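Local coordinates for iron transport multicopper oxidase FET3 (PDB 1ZPU), which oxidises Fe(2+) to Fe(3+) with molecular oxygen at its copper centres for high-affinity iron uptake, and also oxidises Cu(+), at residues T351-G356 / S489-E494; V346-T351 / V476-P481; H62-N67 / F120-D125. All coordinates share one frame; numbering follows the deposited sequence.

Contact 1 (T351-G356 / S489-E494)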
ATOM      1  N   THR A 351     -18.988 -14.930  -0.793  1.00 69.19           N
ATOM      2  CA  THR A 351     -19.147 -16.386  -0.874  1.00 69.34           C
ATOM      3  C   THR A 351     -18.966 -17.039   0.490  1.00 69.27           C
ATOM      4  O   THR A 351     -19.724 -17.949   0.829  1.00 69.45           O
ATOM      5  CB  THR A 351     -18.319 -17.099  -2.001  1.00 69.27           C
ATOM      6  OG1 THR A 351     -17.118 -17.667  -1.467  1.00 69.99           O
ATOM      7  CG2 THR A 351     -17.999 -16.166  -3.157  1.00 69.24           C
ATOM      8  N   VAL A 352     -18.007 -16.567   1.289  1.00 69.11           N
ATOM      9  CA  VAL A 352     -17.875 -17.070   2.669  1.00 69.05           C
ATOM     10  C   VAL A 352     -19.147 -16.835   3.509  1.00 69.08           C
ATOM     11  O   VAL A 352     -19.548 -17.694   4.308  1.00 68.96           O
ATOM     12  CB  VAL A 352     -16.566 -16.600   3.412  1.00 68.76           C
ATOM     13  CG1 VAL A 352     -15.782 -15.602   2.614  1.00 68.89           C
ATOM     14  CG2 VAL A 352     -16.861 -16.092   4.825  1.00 68.39           C
ATOM     15  N   LEU A 353     -19.795 -15.696   3.288  1.00 69.03           N
ATOM     16  CA  LEU A 353     -21.015 -15.371   4.016  1.00 68.96           C
ATOM     17  C   LEU A 353     -22.265 -16.095   3.516  1.00 69.10           C
ATOM     18  O   LEU A 353     -23.350 -15.910   4.074  1.00 69.35           O
ATOM     19  CB  LEU A 353     -21.244 -13.862   4.041  1.00 68.63           C
ATOM     20  CG  LEU A 353     -20.240 -13.108   4.911  1.00 68.59           C
ATOM     21  CD1 LEU A 353     -20.446 -11.605   4.790  1.00 68.31           C
ATOM     22  CD2 LEU A 353     -20.300 -13.550   6.370  1.00 68.04           C
ATOM     23  N   SER A 354     -22.129 -16.923   2.484  1.00 69.09           N
ATOM     24  CA  SER A 354     -23.288 -17.671   1.977  1.00 69.16           C
ATOM     25  C   SER A 354     -22.980 -19.113   1.575  1.00 69.12           C
ATOM     26  O   SER A 354     -23.789 -19.757   0.915  1.00 69.09           O
ATOM     27  CB  SER A 354     -23.962 -16.921   0.823  1.00 69.15           C
ATOM     28  OG  SER A 354     -23.035 -16.655  -0.211  1.00 69.55           O
ATOM     29  N   SER A 355     -21.819 -19.610   1.990  1.00 69.15           N
ATOM     30  CA  SER A 355     -21.404 -20.986   1.727  1.00 69.16           C
ATOM     31  C   SER A 355     -21.690 -21.901   2.913  1.00 69.15           C
ATOM     32  O   SER A 355     -21.545 -23.120   2.811  1.00 69.14           O
ATOM     33  CB  SER A 355     -19.909 -21.037   1.409  1.00 69.20           C
ATOM     34  OG  SER A 355     -19.134 -20.485   2.465  1.00 69.41           O
ATOM     35  N   GLY A 356     -22.079 -21.304   4.036  1.00 69.16           N
ATOM     36  CA  GLY A 356     -22.362 -22.048   5.257  1.00 69.18           C
ATOM     37  C   GLY A 356     -21.172 -22.832   5.776  1.00 69.22           C
ATOM     38  O   GLY A 356     -20.137 -22.269   6.111  1.00 69.27           O
ATOM     39  N   SER A 489     -21.219  -8.486  13.703  1.00 69.28           N
ATOM     40  CA  SER A 489     -20.659  -7.260  13.116  1.00 69.25           C
ATOM     41  C   SER A 489     -20.167  -7.426  11.672  1.00 69.34           C
ATOM     42  O   SER A 489     -19.907  -6.447  10.966  1.00 69.38           O
ATOM     43  CB  SER A 489     -19.491  -6.758  13.984  1.00 69.17           C
ATOM     44  OG  SER A 489     -18.452  -7.726  14.085  1.00 68.30           O
ATOM     45  N   GLN A 490     -20.041  -8.676  11.249  1.00 69.34           N
ATOM     46  CA  GLN A 490     -19.435  -9.012   9.980  1.00 69.26           C
ATOM     47  C   GLN A 490     -20.466  -9.120   8.854  1.00 69.20           C
ATOM     48  O   GLN A 490     -20.112  -9.039   7.677  1.00 69.11           O
ATOM     49  CB  GLN A 490     -18.671 -10.317  10.146  1.00 69.24           C
ATOM     50  CG  GLN A 490     -17.536 -10.493   9.199  1.00 70.01           C
ATOM     51  CD  GLN A 490     -16.394  -9.549   9.468  1.00 70.40           C
ATOM     52  OE1 GLN A 490     -16.255  -8.534   8.789  1.00 70.81           O
ATOM     53  NE2 GLN A 490     -15.567  -9.874  10.457  1.00 70.23           N
ATOM     54  N   GLN A 491     -21.737  -9.292   9.223  1.00 69.22           N
ATOM     55  CA  GLN A 491     -22.824  -9.433   8.246  1.00 69.29           C
ATOM     56  C   GLN A 491     -22.957  -8.183   7.378  1.00 69.13           C
ATOM     57  O   GLN A 491     -22.796  -7.070   7.862  1.00 69.10           O
ATOM     58  CB  GLN A 491     -24.163  -9.780   8.926  1.00 69.47           C
ATOM     59  CG  GLN A 491     -24.186 -11.079   9.779  1.00 70.11           C
ATOM     60  CD  GLN A 491     -23.618 -12.300   9.041  1.00 71.21           C
ATOM     61  OE1 GLN A 491     -24.275 -12.874   8.168  1.00 71.41           O
ATOM     62  NE2 GLN A 491     -22.393 -12.701   9.400  1.00 70.93           N
ATOM     63  N   LEU A 492     -23.234  -8.382   6.092  1.00 69.07           N
ATOM     64  CA  LEU A 492     -23.312  -7.284   5.129  1.00 68.93           C
ATOM     65  C   LEU A 492     -24.539  -6.418   5.355  1.00 68.96           C
ATOM     66  O   LEU A 492     -25.642  -6.921   5.566  1.00 69.18           O
ATOM     67  CB  LEU A 492     -23.286  -7.795   3.682  1.00 68.60           C
ATOM     68  CG  LEU A 492     -22.085  -8.654   3.280  1.00 68.75           C
ATOM     69  CD1 LEU A 492     -22.381  -9.471   2.032  1.00 68.91           C
ATOM     70  CD2 LEU A 492     -20.820  -7.830   3.104  1.00 68.42           C
ATOM     71  N   SER A 493     -24.325  -5.108   5.305  1.00 69.07           N
ATOM     72  CA  SER A 493     -25.371  -4.109   5.480  1.00 69.08           C
ATOM     73  C   SER A 493     -26.263  -4.006   4.246  1.00 69.25           C
ATOM     74  O   SER A 493     -25.889  -4.459   3.159  1.00 69.24           O
ATOM     75  CB  SER A 493     -24.731  -2.748   5.739  1.00 68.99           C
ATOM     76  OG  SER A 493     -23.907  -2.368   4.651  1.00 68.66           O
ATOM     77  N   GLU A 494     -27.435  -3.394   4.415  1.00 69.37           N
ATOM     78  CA  GLU A 494     -28.346  -3.147   3.296  1.00 69.48           C
ATOM     79  C   GLU A 494     -27.633  -2.305   2.230  1.00 69.37           C
ATOM     80  O   GLU A 494     -27.688  -2.627   1.044  1.00 69.34           O
ATOM     81  CB  GLU A 494     -29.654  -2.458   3.742  1.00 69.72           C
ATOM     82  CG  GLU A 494     -30.180  -2.823   5.142  1.00 70.18           C
ATOM     83  CD  GLU A 494     -31.117  -4.025   5.156  1.00 71.30           C
ATOM     84  OE1 GLU A 494     -30.950  -4.934   4.311  1.00 71.93           O
ATOM     85  OE2 GLU A 494     -32.023  -4.064   6.025  1.00 71.88           O
TER
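Q490 meets L353 through its backbone. Its carbonyl O lies 3.9 Å from L353 CD1, a van der Waals contact. The side chain of Q490 goes elsewhere: its OE1 takes a weak hydrogen bond from A70 N, and it also touches I484 of helix 481-486, which packs against L353 as well.

Q491 comes next and reaches L353 with its amide end. Its chain is bent at chi2 (-50°), and this bend carries the amide back to the leucine. NE2 ends 3.8 Å from L353 CD2. This is van der Waals packing without a hydrogen bond across; NE2 is bonded weakly to A487 O, just before the segment.

L492 gives the apolar pairing. L353 CD1 sits against the branch point of L492, 3.7 Å from L492 CG. Both methyls of L492 approach the same atom, with L492 CD1 4.0 Å and L492 CD2 4.2 Å from L353 CD1. L353 holds CG on the side of its backbone N (chi1 -70°), with the chain extended beyond it (chi2 175°). One methyl therefore meets L492 and the Q490 carbonyl, while the other meets Q491.

L353 directly follows V352 of helix 348-352. Q485 NE2 of helix 481-486 hydrogen-bonds to V352 O and G356 O, so 351-356 is also held from that helix. On the other side of the contact, 489-494 forms the connection from helix 481-486 to helix 494-502. The leucine side chain packs 351-356 onto this connection between two C-terminal helices. No hydrogen bond crosses, so van der Waals packing of one leucine joins the two segments.

Contact 2 (V346-T351 / V476-P481)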
ATOM      1  N   VAL A 346     -17.910 -13.534  -8.036  1.00 69.12           N
ATOM      2  CA  VAL A 346     -18.535 -13.153  -6.771  1.00 68.95           C
ATOM      3  C   VAL A 346     -17.425 -12.852  -5.760  1.00 68.87           C
ATOM      4  O   VAL A 346     -16.510 -13.663  -5.598  1.00 68.82           O
ATOM      5  CB  VAL A 346     -19.474 -14.276  -6.215  1.00 68.90           C
ATOM      6  CG1 VAL A 346     -20.216 -13.805  -4.970  1.00 68.31           C
ATOM      7  CG2 VAL A 346     -20.468 -14.734  -7.274  1.00 68.92           C
ATOM      8  N   PRO A 347     -17.513 -11.691  -5.074  1.00 68.83           N
ATOM      9  CA  PRO A 347     -16.506 -11.251  -4.106  1.00 68.90           C
ATOM     10  C   PRO A 347     -16.222 -12.335  -3.081  1.00 68.89           C
ATOM     11  O   PRO A 347     -17.156 -12.993  -2.634  1.00 68.99           O
ATOM     12  CB  PRO A 347     -17.184 -10.073  -3.408  1.00 68.96           C
ATOM     13  CG  PRO A 347     -18.204  -9.582  -4.358  1.00 68.77           C
ATOM     14  CD  PRO A 347     -18.625 -10.727  -5.194  1.00 68.66           C
ATOM     15  N   THR A 348     -14.955 -12.509  -2.713  1.00 68.80           N
ATOM     16  CA  THR A 348     -14.549 -13.553  -1.771  1.00 68.80           C
ATOM     17  C   THR A 348     -15.443 -13.587  -0.533  1.00 68.86           C
ATOM     18  O   THR A 348     -16.045 -14.623  -0.231  1.00 68.81           O
ATOM     19  CB  THR A 348     -13.082 -13.383  -1.314  1.00 68.79           C
ATOM     20  OG1 THR A 348     -12.249 -13.096  -2.442  1.00 69.38           O
ATOM     21  CG2 THR A 348     -12.581 -14.650  -0.624  1.00 68.28           C
ATOM     22  N   LEU A 349     -15.539 -12.448   0.157  1.00 68.71           N
ATOM     23  CA  LEU A 349     -16.341 -12.341   1.380  1.00 68.68           C
ATOM     24  C   LEU A 349     -17.805 -12.755   1.179  1.00 68.87           C
ATOM     25  O   LEU A 349     -18.382 -13.454   2.014  1.00 68.94           O
ATOM     26  CB  LEU A 349     -16.247 -10.933   1.975  1.00 68.63           C
ATOM     27  CG  LEU A 349     -16.969 -10.602   3.285  1.00 68.24           C
ATOM     28  CD1 LEU A 349     -16.481 -11.443   4.448  1.00 67.48           C
ATOM     29  CD2 LEU A 349     -16.779  -9.145   3.595  1.00 67.97           C
ATOM     30  N   MET A 350     -18.386 -12.343   0.060  1.00 68.96           N
ATOM     31  CA  MET A 350     -19.765 -12.673  -0.252  1.00 69.08           C
ATOM     32  C   MET A 350     -20.003 -14.183  -0.352  1.00 69.17           C
ATOM     33  O   MET A 350     -21.098 -14.668  -0.015  1.00 69.07           O
ATOM     34  CB  MET A 350     -20.204 -11.945  -1.522  1.00 69.20           C
ATOM     35  CG  MET A 350     -20.768 -10.550  -1.283  1.00 69.36           C
ATOM     36  SD  MET A 350     -19.612  -9.354  -0.560  1.00 72.47           S
ATOM     37  CE  MET A 350     -20.472  -7.815  -0.906  1.00 70.48           C
ATOM     38  N   THR A 351     -18.988 -14.930  -0.793  1.00 69.19           N
ATOM     39  CA  THR A 351     -19.147 -16.386  -0.874  1.00 69.34           C
ATOM     40  C   THR A 351     -18.966 -17.039   0.490  1.00 69.27           C
ATOM     41  O   THR A 351     -19.724 -17.949   0.829  1.00 69.45           O
ATOM     42  CB  THR A 351     -18.319 -17.099  -2.001  1.00 69.27           C
ATOM     43  OG1 THR A 351     -17.118 -17.667  -1.467  1.00 69.99           O
ATOM     44  CG2 THR A 351     -17.999 -16.166  -3.157  1.00 69.24           C
ATOM     45  N   VAL A 476      -5.031 -14.064  -2.095  1.00 68.69           N
ATOM     46  CA  VAL A 476      -6.095 -13.800  -1.136  1.00 68.37           C
ATOM     47  C   VAL A 476      -6.019 -14.727   0.079  1.00 68.57           C
ATOM     48  O   VAL A 476      -5.953 -15.954  -0.056  1.00 68.68           O
ATOM     49  CB  VAL A 476      -7.484 -13.915  -1.803  1.00 68.23           C
ATOM     50  CG1 VAL A 476      -8.592 -13.650  -0.797  1.00 67.63           C
ATOM     51  CG2 VAL A 476      -7.587 -12.972  -2.982  1.00 67.24           C
ATOM     52  N   LEU A 477      -6.028 -14.125   1.263  1.00 68.58           N
ATOM     53  CA  LEU A 477      -6.025 -14.867   2.520  1.00 68.64           C
ATOM     54  C   LEU A 477      -7.399 -14.838   3.182  1.00 68.85           C
ATOM     55  O   LEU A 477      -7.925 -13.770   3.468  1.00 69.26           O
ATOM     56  CB  LEU A 477      -4.985 -14.282   3.472  1.00 68.10           C
ATOM     57  CG  LEU A 477      -3.523 -14.343   3.030  1.00 68.36           C
ATOM     58  CD1 LEU A 477      -2.646 -13.789   4.120  1.00 68.50           C
ATOM     59  CD2 LEU A 477      -3.075 -15.758   2.689  1.00 68.54           C
ATOM     60  N   VAL A 478      -7.980 -16.004   3.420  1.00 68.78           N
ATOM     61  CA  VAL A 478      -9.245 -16.086   4.132  1.00 68.68           C
ATOM     62  C   VAL A 478      -8.954 -16.610   5.537  1.00 68.90           C
ATOM     63  O   VAL A 478      -8.627 -17.790   5.722  1.00 68.99           O
ATOM     64  CB  VAL A 478     -10.257 -16.997   3.389  1.00 68.50           C
ATOM     65  CG1 VAL A 478     -11.556 -17.106   4.159  1.00 68.14           C
ATOM     66  CG2 VAL A 478     -10.524 -16.462   2.008  1.00 67.89           C
ATOM     67  N   GLU A 479      -9.056 -15.717   6.515  1.00 68.94           N
ATOM     68  CA  GLU A 479      -8.782 -16.030   7.911  1.00 69.19           C
ATOM     69  C   GLU A 479     -10.024 -16.592   8.603  1.00 69.40           C
ATOM     70  O   GLU A 479     -11.080 -15.964   8.574  1.00 69.70           O
ATOM     71  CB  GLU A 479      -8.352 -14.757   8.602  1.00 69.24           C
ATOM     72  CG  GLU A 479      -7.313 -14.934   9.668  1.00 69.81           C
ATOM     73  CD  GLU A 479      -6.425 -13.707   9.778  1.00 70.38           C
ATOM     74  OE1 GLU A 479      -5.883 -13.281   8.731  1.00 70.11           O
ATOM     75  OE2 GLU A 479      -6.274 -13.170  10.898  1.00 70.12           O
ATOM     76  N   ASP A 480      -9.874 -17.742   9.261  1.00 69.41           N
ATOM     77  CA  ASP A 480     -11.003 -18.593   9.684  1.00 69.55           C
ATOM     78  C   ASP A 480     -12.390 -18.092   9.264  1.00 69.50           C
ATOM     79  O   ASP A 480     -13.029 -17.319   9.981  1.00 69.41           O
ATOM     80  CB  ASP A 480     -10.954 -18.972  11.183  1.00 69.65           C
ATOM     81  CG  ASP A 480     -11.184 -17.793  12.098  1.00 69.68           C
ATOM     82  OD1 ASP A 480     -10.879 -16.653  11.693  1.00 70.19           O
ATOM     83  OD2 ASP A 480     -11.667 -18.011  13.230  1.00 69.80           O
ATOM     84  N   PRO A 481     -12.849 -18.534   8.081  1.00 69.47           N
ATOM     85  CA  PRO A 481     -14.155 -18.169   7.547  1.00 69.33           C
ATOM     86  C   PRO A 481     -15.284 -18.445   8.531  1.00 69.27           C
ATOM     87  O   PRO A 481     -16.307 -17.770   8.477  1.00 69.32           O
ATOM     88  CB  PRO A 481     -14.303 -19.071   6.315  1.00 69.34           C
ATOM     89  CG  PRO A 481     -13.248 -20.127   6.462  1.00 69.51           C
ATOM     90  CD  PRO A 481     -12.133 -19.446   7.173  1.00 69.59           C
TER
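T348 and V478 mark the closest backbone approach, with their CA atoms 8.3 Å apart. The segments therefore meet through side chains. P347 is the N-cap residue of helix 348-352, and T348 lies in the first turn. The first turn is closed by the bond from T351 N to P347 O. The other segment is the end of strand 474-479, where V476 and V478 point to the same side, toward the helix.

T348 lies against both valines. Its OG1 is beside the backbone N (chi1 -45°), which leaves CG2 opposite that N and 3.8 Å from V478 CG2. T348 and V476 reach for each other tip to tip, with V476 CG1 4.0 Å from T348 OG1 and 4.1 Å from T348 CG2. V458 of the adjacent strand 457-463 touches both T348 and V476.

The hydroxyl is not left bare in this buried setting. T348 OG1 donates to F77 O, in a loop of the first plastocyanin-like region. T348 is thus two-sided. Its methyl joins helix 348-352 to a sheet of the third plastocyanin-like region by apolar contact, and its hydroxyl holds the first region by a hydrogen bond.

Contact 3 (H62-N67 / F120-D125). With CU1 (copper (I) ion), chain B; NAG (2-acetamido-2-deoxy-beta-D-glucopyranose), chain C.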
ATOM      1  N   HIS A  62      -5.655   2.109   4.327  1.00 69.03           N
ATOM      2  CA  HIS A  62      -4.425   1.339   4.373  1.00 68.91           C
ATOM      3  C   HIS A  62      -3.894   1.207   5.777  1.00 69.13           C
ATOM      4  O   HIS A  62      -3.523   2.202   6.408  1.00 69.25           O
ATOM      5  CB  HIS A  62      -3.363   2.012   3.508  1.00 68.50           C
ATOM      6  CG  HIS A  62      -2.113   1.206   3.370  1.00 68.90           C
ATOM      7  ND1 HIS A  62      -1.691   0.695   2.164  1.00 68.04           N
ATOM      8  CD2 HIS A  62      -1.201   0.810   4.292  1.00 69.04           C
ATOM      9  CE1 HIS A  62      -0.570   0.022   2.348  1.00 69.02           C
ATOM     10  NE2 HIS A  62      -0.254   0.070   3.629  1.00 69.07           N
ATOM     11  N   GLY A  63      -3.826  -0.030   6.256  1.00 69.23           N
ATOM     12  CA  GLY A  63      -3.163  -0.308   7.525  1.00 69.18           C
ATOM     13  C   GLY A  63      -4.142  -0.625   8.629  1.00 69.08           C
ATOM     14  O   GLY A  63      -3.793  -1.282   9.605  1.00 69.54           O
ATOM     15  N   LEU A  64      -5.374  -0.162   8.469  1.00 68.85           N
ATOM     16  CA  LEU A  64      -6.423  -0.396   9.436  1.00 68.67           C
ATOM     17  C   LEU A  64      -6.805  -1.872   9.440  1.00 68.76           C
ATOM     18  O   LEU A  64      -6.933  -2.491   8.388  1.00 68.84           O
ATOM     19  CB  LEU A  64      -7.606   0.502   9.102  1.00 68.43           C
ATOM     20  CG  LEU A  64      -7.640   1.919   9.699  1.00 68.41           C
ATOM     21  CD1 LEU A  64      -6.335   2.696   9.635  1.00 67.42           C
ATOM     22  CD2 LEU A  64      -8.765   2.723   9.084  1.00 68.68           C
ATOM     23  N   PHE A  65      -6.957  -2.444  10.627  1.00 68.91           N
ATOM     24  CA  PHE A  65      -7.115  -3.893  10.758  1.00 69.08           C
ATOM     25  C   PHE A  65      -8.522  -4.387  10.449  1.00 69.19           C
ATOM     26  O   PHE A  65      -8.725  -5.576  10.206  1.00 69.22           O
ATOM     27  CB  PHE A  65      -6.687  -4.363  12.150  1.00 69.14           C
ATOM     28  CG  PHE A  65      -5.210  -4.182  12.432  1.00 69.85           C
ATOM     29  CD1 PHE A  65      -4.267  -4.250  11.401  1.00 69.90           C
ATOM     30  CD2 PHE A  65      -4.763  -3.963  13.728  1.00 69.74           C
ATOM     31  CE1 PHE A  65      -2.920  -4.079  11.658  1.00 69.87           C
ATOM     32  CE2 PHE A  65      -3.415  -3.798  13.987  1.00 69.75           C
ATOM     33  CZ  PHE A  65      -2.493  -3.862  12.956  1.00 69.69           C
ATOM     34  N   GLN A  66      -9.487  -3.469  10.475  1.00 69.37           N
ATOM     35  CA  GLN A  66     -10.886  -3.763  10.169  1.00 69.33           C
ATOM     36  C   GLN A  66     -11.395  -4.992  10.933  1.00 69.35           C
ATOM     37  O   GLN A  66     -12.175  -5.790  10.415  1.00 69.48           O
ATOM     38  CB  GLN A  66     -11.090  -3.901   8.646  1.00 69.47           C
ATOM     39  CG  GLN A  66     -10.678  -2.669   7.797  1.00 69.49           C
ATOM     40  CD  GLN A  66     -11.500  -1.402   8.094  1.00 70.71           C
ATOM     41  OE1 GLN A  66     -12.541  -1.446   8.769  1.00 71.09           O
ATOM     42  NE2 GLN A  66     -11.033  -0.269   7.580  1.00 70.16           N
ATOM     43  N   ASN A  67     -10.942  -5.119  12.179  1.00 69.49           N
ATOM     44  CA  ASN A  67     -11.250  -6.258  13.046  1.00 69.40           C
ATOM     45  C   ASN A  67     -12.745  -6.360  13.273  1.00 69.31           C
ATOM     46  O   ASN A  67     -13.338  -5.477  13.875  1.00 69.44           O
ATOM     47  CB  ASN A  67     -10.515  -6.093  14.380  1.00 69.30           C
ATOM     48  CG  ASN A  67     -10.286  -7.403  15.101  1.00 69.91           C
ATOM     49  OD1 ASN A  67     -11.142  -8.284  15.106  1.00 71.27           O
ATOM     50  ND2 ASN A  67      -9.129  -7.521  15.744  1.00 70.39           N
ATOM     51  N   PHE A 120      -4.715   9.470   6.786  1.00 69.24           N
ATOM     52  CA  PHE A 120      -5.616   9.054   7.847  1.00 69.35           C
ATOM     53  C   PHE A 120      -4.790   8.943   9.121  1.00 69.24           C
ATOM     54  O   PHE A 120      -4.005   8.000   9.269  1.00 69.34           O
ATOM     55  CB  PHE A 120      -6.232   7.702   7.490  1.00 69.60           C
ATOM     56  CG  PHE A 120      -7.425   7.332   8.325  1.00 70.20           C
ATOM     57  CD1 PHE A 120      -7.285   7.031   9.680  1.00 69.77           C
ATOM     58  CD2 PHE A 120      -8.695   7.252   7.738  1.00 70.67           C
ATOM     59  CE1 PHE A 120      -8.398   6.689  10.446  1.00 71.24           C
ATOM     60  CE2 PHE A 120      -9.818   6.909   8.496  1.00 70.35           C
ATOM     61  CZ  PHE A 120      -9.674   6.622   9.849  1.00 70.42           C
ATOM     62  N   ILE A 121      -4.956   9.906  10.024  1.00 68.88           N
ATOM     63  CA  ILE A 121      -4.169   9.948  11.250  1.00 68.97           C
ATOM     64  C   ILE A 121      -5.002   9.595  12.456  1.00 69.02           C
ATOM     65  O   ILE A 121      -6.081  10.179  12.673  1.00 69.39           O
ATOM     66  CB  ILE A 121      -3.490  11.337  11.461  1.00 68.90           C
ATOM     67  CG1 ILE A 121      -2.132  11.359  10.790  1.00 69.08           C
ATOM     68  CG2 ILE A 121      -3.259  11.628  12.920  1.00 68.47           C
ATOM     69  CD1 ILE A 121      -2.190  11.735   9.354  1.00 70.84           C
ATOM     70  N   ILE A 122      -4.504   8.646  13.245  1.00 68.91           N
ATOM     71  CA  ILE A 122      -5.130   8.311  14.523  1.00 69.02           C
ATOM     72  C   ILE A 122      -4.198   8.690  15.668  1.00 69.12           C
ATOM     73  O   ILE A 122      -3.067   8.199  15.737  1.00 69.21           O
ATOM     74  CB  ILE A 122      -5.489   6.810  14.609  1.00 69.00           C
ATOM     75  CG1 ILE A 122      -6.312   6.384  13.394  1.00 68.72           C
ATOM     76  CG2 ILE A 122      -6.244   6.517  15.897  1.00 68.89           C
ATOM     77  CD1 ILE A 122      -6.319   4.899  13.163  1.00 69.36           C
ATOM     78  N   LYS A 123      -4.661   9.564  16.557  1.00 69.29           N
ATOM     79  CA  LYS A 123      -3.842   9.951  17.712  1.00 69.94           C
ATOM     80  C   LYS A 123      -4.060   9.031  18.898  1.00 69.99           C
ATOM     81  O   LYS A 123      -5.167   8.499  19.088  1.00 69.97           O
ATOM     82  CB  LYS A 123      -4.118  11.383  18.174  1.00 70.09           C
ATOM     83  CG  LYS A 123      -4.016  12.447  17.101  1.00 71.80           C
ATOM     84  CD  LYS A 123      -5.407  12.855  16.632  1.00 73.79           C
ATOM     85  CE  LYS A 123      -6.190  13.611  17.717  1.00 74.36           C
ATOM     86  NZ  LYS A 123      -7.654  13.628  17.406  1.00 75.18           N
ATOM     87  N   ASP A 124      -3.012   8.862  19.706  1.00 70.18           N
ATOM     88  CA  ASP A 124      -3.179   8.234  21.029  1.00 70.71           C
ATOM     89  C   ASP A 124      -2.503   9.023  22.134  1.00 70.48           C
ATOM     90  O   ASP A 124      -1.434   9.621  21.946  1.00 70.51           O
ATOM     91  CB  ASP A 124      -2.738   6.754  21.061  1.00 71.50           C
ATOM     92  CG  ASP A 124      -1.222   6.572  21.275  1.00 72.72           C
ATOM     93  OD1 ASP A 124      -0.406   7.128  20.486  1.00 72.31           O
ATOM     94  OD2 ASP A 124      -0.867   5.853  22.245  1.00 73.51           O
ATOM     95  N   ASP A 125      -3.140   9.004  23.293  1.00 70.37           N
ATOM     96  CA  ASP A 125      -2.643   9.709  24.464  1.00 70.55           C
ATOM     97  C   ASP A 125      -1.323   9.158  25.022  1.00 70.30           C
ATOM     98  O   ASP A 125      -0.635   9.841  25.787  1.00 70.42           O
ATOM     99  CB  ASP A 125      -3.731   9.742  25.548  1.00 70.98           C
ATOM    100  CG  ASP A 125      -4.697  10.923  25.373  1.00 72.39           C
ATOM    101  OD1 ASP A 125      -5.076  11.239  24.208  1.00 73.36           O
ATOM    102  OD2 ASP A 125      -5.063  11.541  26.408  1.00 73.50           O
TER
HETATM  103 CU   CU1 B1003      -2.526   0.794   0.407  1.00 89.16          CU
HETATM  104  C1  NAG C2008      -9.080  -8.658  16.635  1.00 69.68           C
HETATM  105  C2  NAG C2008      -7.597  -8.535  16.987  1.00 69.54           C
HETATM  106  C3  NAG C2008      -7.169  -9.540  18.053  1.00 69.71           C
HETATM  107  C4  NAG C2008      -8.116  -9.489  19.259  1.00 70.06           C
HETATM  108  C5  NAG C2008      -9.579  -9.532  18.779  1.00 69.96           C
HETATM  109  C6  NAG C2008     -10.566  -9.395  19.929  1.00 69.97           C
HETATM  110  C7  NAG C2008      -6.047  -7.599  15.353  1.00 70.00           C
HETATM  111  C8  NAG C2008      -5.363  -7.792  14.030  1.00 68.91           C
HETATM  112  N2  NAG C2008      -6.753  -8.647  15.809  1.00 69.95           N
HETATM  113  O3  NAG C2008      -5.861  -9.213  18.460  1.00 69.48           O
HETATM  114  O4  NAG C2008      -7.813 -10.509  20.205  1.00 69.56           O
HETATM  115  O5  NAG C2008      -9.824  -8.495  17.833  1.00 69.83           O
HETATM  116  O6  NAG C2008     -10.384  -8.138  20.544  1.00 70.75           O
HETATM  117  O7  NAG C2008      -5.939  -6.517  15.951  1.00 69.32           O
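L64 CD2 lies over one face of the F120 ring, 4.3 Å from its centroid and 17° off the ring normal. This is a CH-pi contact, offset toward the rim near CZ. I122 CG1 of the same strand sits at the ring edge, in plane. With CG beside its backbone N (chi1 -88°), L64 brings both methyls to the strand, and L64 CD1 lies 4.2 Å from I122 CD1. F93 of strand 88-94 touches both L64 and F120.

These side chains fill the interior of the first cupredoxin domain, a beta sandwich whose two sheets hold strands 117-123 and 88-94. The same loop leads out of the copper site. H62, the second histidine of a His-X-His motif with H60, binds a type 3 copper through ND1 at 1.9 Å, together with H105 and H464. Its ring stacks with H395 and W103.

N67 ND2 is bonded covalently to C1 of the N-linked NAG. The acetamido group of this sugar folds back to F65, where NAG O7 lies obliquely 3.6 Å, and NAG C8 3.9 Å, from F65 CD2. A serine in place of F65 would probably leave the sugar's methyl C8 without its aromatic neighbour and the acetamido group less fixed.

How the contacts relate
From the N terminus, contact 3 comes first. It closes a loop of 52 residues between 62-67 and 120-125, inside the first cupredoxin domain, and is complete long before the others open. Contact 2 opens at 346-351 and contact 1 at 351-356, sharing T351 and helix 348-352. Contact 2 closes at 476-481 and contact 1 at 489-494, so the two cross. They also touch: L492 CD1 is 3.8 Å from M350 SD. Helix 348-352 is thus tied to strand 474-479 and to the connection between helices 481-486 and 494-502. Contact 3 touches neither; its centre is about 23 Å from that of contact 2, though its nearest atoms are about 5 Å from contact 1.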